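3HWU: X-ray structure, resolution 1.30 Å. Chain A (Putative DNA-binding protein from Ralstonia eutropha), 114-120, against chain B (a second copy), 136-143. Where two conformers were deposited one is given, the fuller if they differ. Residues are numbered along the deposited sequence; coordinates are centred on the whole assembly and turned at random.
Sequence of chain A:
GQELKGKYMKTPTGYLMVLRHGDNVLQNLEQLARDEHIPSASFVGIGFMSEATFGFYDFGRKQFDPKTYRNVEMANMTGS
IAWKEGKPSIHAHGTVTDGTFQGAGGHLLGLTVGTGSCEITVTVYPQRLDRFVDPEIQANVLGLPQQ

Chain A, residues 114-120: GTGSCEI
Chain B, residues 136-143: EIQANVLG

The two stretches run side by side in nearly the same direction: the vector from CA of A:Thr115 to CA of A:Glu119 lies 12° from that between the CA atoms of B:Ile137 and B:Leu142. The register is set by CA–CA separations of 5.3 Å for A:Thr115 and B:Ile137, 6.2 Å for A:Gly116 and B:Ala139, 6.2 Å for A:Ser117 and B:Val141, and 7.9 Å for A:Glu119 and B:Leu142. Chain A turns a corner at A:Thr115 (phi/psi -80/76) and A:Gly116 (-180/-147), then extends through A:Ser117 (-148/179), A:Cys118 (-140/120), A:Glu119 (-97/127) and A:Ile120 (-130/125). A weak hydrogen bond from A:Gly116 N to A:Gly114 O, 2.8 Å, spans the corner. In chain B, B:Ile137 (-125/-10) and B:Gln138 (64/44) precede the extended B:Asn140 (-69/135), B:Val141 (-132/147) and B:Leu142 (-75/121). No direct hydrogen bond joins the stretches, which together bury 287 Å².

Apolar packing is centred on B:Ile137, whose 60 Å² is the largest covered area of any residue here. Its CA-to-CB bond points toward chain A, and chi1 56° (p) with chi2 169° (t) places CD1 3.3 Å from A:Gly116 N, against the backbone of a residue without a side chain. Its CG2 lies 3.7 Å from A:Thr115 CA and 3.9 Å from A:Thr115 CB; the threonine is p (58°). Further along, A:Ser117 CB meets B:Val141 CG1 at 4.0 Å, with the valine t (172°). A:Glu119 OE2 approaches B:Leu142 CB at 3.9 Å, a van der Waals contact beside a polar network; the leucine is t, p (-175°, 54°).

Water-mediated bonding supplies the polar link. A:Ser117, in rotamer p (60°), points CB toward chain B, and its OG binds both waters. Water 1 lies 2.8 Å from A:Ser117 OG, donates to A:Glu119 OE2 at 2.7 Å and accepts from B:Leu142 N at 2.9 Å, so two side chains of one strand reach a single backbone amide of the other. The glutamate is m, t (-61°, 172°) with chi3 6°, and both its carboxylate oxygens are also hydrogen-bonded elsewhere in the structure. Water 2 lies 2.7 Å from A:Ser117 OG and donates to B:Asn140 O at 2.7 Å. The waters thus fill the gap where the backbones stand too far apart to pair directly.

A:Cys118 (t) and A:Ile120 (m, t) alternate with A:Ser117 and A:Glu119, and their side chains are out of reach of the chain B stretch.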

# COMPACT_ATOMS: atom_id res chain seq x y z
N GLY A 114 10.97 -16.25 1.42
CA GLY A 114 12.20 -16.84 0.94
C GLY A 114 13.39 -16.48 1.78
O GLY A 114 13.31 -16.37 3.02
N THR A 115 14.51 -16.27 1.12
CA THR A 115 15.71 -15.89 1.88
C THR A 115 15.65 -14.37 2.18
O THR A 115 16.28 -13.52 1.55
CB THR A 115 16.95 -16.29 1.14
OG1 THR A 115 16.92 -15.66 -0.11
CG2 THR A 115 17.05 -17.82 0.97
N GLY A 116 14.82 -14.05 3.16
CA GLY A 116 14.46 -12.67 3.46
C GLY A 116 13.50 -12.67 4.62
O GLY A 116 13.55 -13.57 5.48
N SER A 117 12.59 -11.70 4.60
CA SER A 117 11.58 -11.56 5.67
C SER A 117 10.30 -10.99 5.06
O SER A 117 10.27 -10.69 3.86
CB SER A 117 12.10 -10.64 6.78
OG SER A 117 12.40 -9.36 6.29
N CYS A 118 9.27 -10.83 5.87
CA CYS A 118 8.05 -10.15 5.45
C CYS A 118 7.59 -9.28 6.62
O CYS A 118 7.31 -9.81 7.69
CB CYS A 118 6.97 -11.17 5.01
SG CYS A 118 5.41 -10.44 4.59
N GLU A 119 7.51 -7.97 6.40
CA GLU A 119 7.05 -6.99 7.38
C GLU A 119 5.58 -6.71 7.09
O GLU A 119 5.24 -6.40 5.96
CB GLU A 119 7.83 -5.69 7.27
CG GLU A 119 9.33 -5.84 7.52
CD GLU A 119 10.13 -4.58 7.24
OE1 GLU A 119 9.53 -3.54 6.95
OE2 GLU A 119 11.37 -4.66 7.33
N ILE A 120 4.72 -6.84 8.11
CA ILE A 120 3.28 -6.67 7.93
C ILE A 120 2.77 -5.73 9.00
O ILE A 120 2.91 -6.01 10.21
CB ILE A 120 2.49 -8.01 7.99
CG1 ILE A 120 3.11 -9.07 7.08
CG2 ILE A 120 1.01 -7.73 7.60
CD1 ILE A 120 2.55 -10.48 7.31
N GLU B 136 21.18 -17.01 8.86
CA GLU B 136 20.66 -18.12 8.07
C GLU B 136 20.47 -17.75 6.61
O GLU B 136 20.52 -18.60 5.72
CB GLU B 136 19.36 -18.65 8.71
CG GLU B 136 19.58 -19.23 10.12
N ILE B 137 20.28 -16.48 6.32
CA ILE B 137 20.05 -16.01 4.96
C ILE B 137 20.97 -14.91 4.43
O ILE B 137 20.90 -14.55 3.24
CB ILE B 137 18.62 -15.43 4.82
CG1 ILE B 137 18.35 -14.29 5.83
CG2 ILE B 137 17.63 -16.54 4.97
CD1 ILE B 137 17.08 -13.52 5.56
N GLN B 138 21.79 -14.31 5.29
CA GLN B 138 22.74 -13.29 4.84
C GLN B 138 21.98 -12.08 4.29
O GLN B 138 22.31 -11.54 3.22
CB GLN B 138 23.72 -13.82 3.79
CG GLN B 138 24.53 -14.97 4.26
CD GLN B 138 25.22 -14.68 5.54
OE1 GLN B 138 25.81 -13.61 5.74
NE2 GLN B 138 25.18 -15.64 6.44
N ALA B 139 20.93 -11.68 5.01
CA ALA B 139 20.15 -10.47 4.68
C ALA B 139 19.72 -9.77 5.96
O ALA B 139 19.56 -10.40 7.01
CB ALA B 139 18.93 -10.85 3.85
N ASN B 140 19.53 -8.46 5.86
CA ASN B 140 19.02 -7.66 6.96
C ASN B 140 17.56 -7.98 7.24
O ASN B 140 16.78 -8.02 6.30
CB ASN B 140 19.15 -6.16 6.67
CG ASN B 140 20.56 -5.68 6.76
OD1 ASN B 140 21.08 -5.07 5.80
ND2 ASN B 140 21.21 -5.95 7.86
N VAL B 141 17.22 -8.15 8.51
CA VAL B 141 15.85 -8.38 8.94
C VAL B 141 15.56 -7.44 10.11
O VAL B 141 16.42 -7.14 10.95
CB VAL B 141 15.67 -9.85 9.40
CG1 VAL B 141 14.31 -10.08 10.03
CG2 VAL B 141 15.94 -10.84 8.24
N LEU B 142 14.29 -7.00 10.22
CA LEU B 142 13.85 -6.17 11.32
C LEU B 142 13.70 -7.00 12.58
O LEU B 142 12.95 -7.96 12.59
CB LEU B 142 12.52 -5.52 10.94
CG LEU B 142 11.90 -4.50 11.89
CD1 LEU B 142 12.89 -3.36 12.24
CD2 LEU B 142 10.60 -3.95 11.29
N GLY B 143 14.42 -6.64 13.64
CA GLY B 143 14.32 -7.34 14.89
C GLY B 143 13.16 -6.83 15.70
O GLY B 143 12.95 -5.63 15.80
O HOH W 1 12.66 -7.04 7.81
O HOH W 2 14.87 -9.50 5.20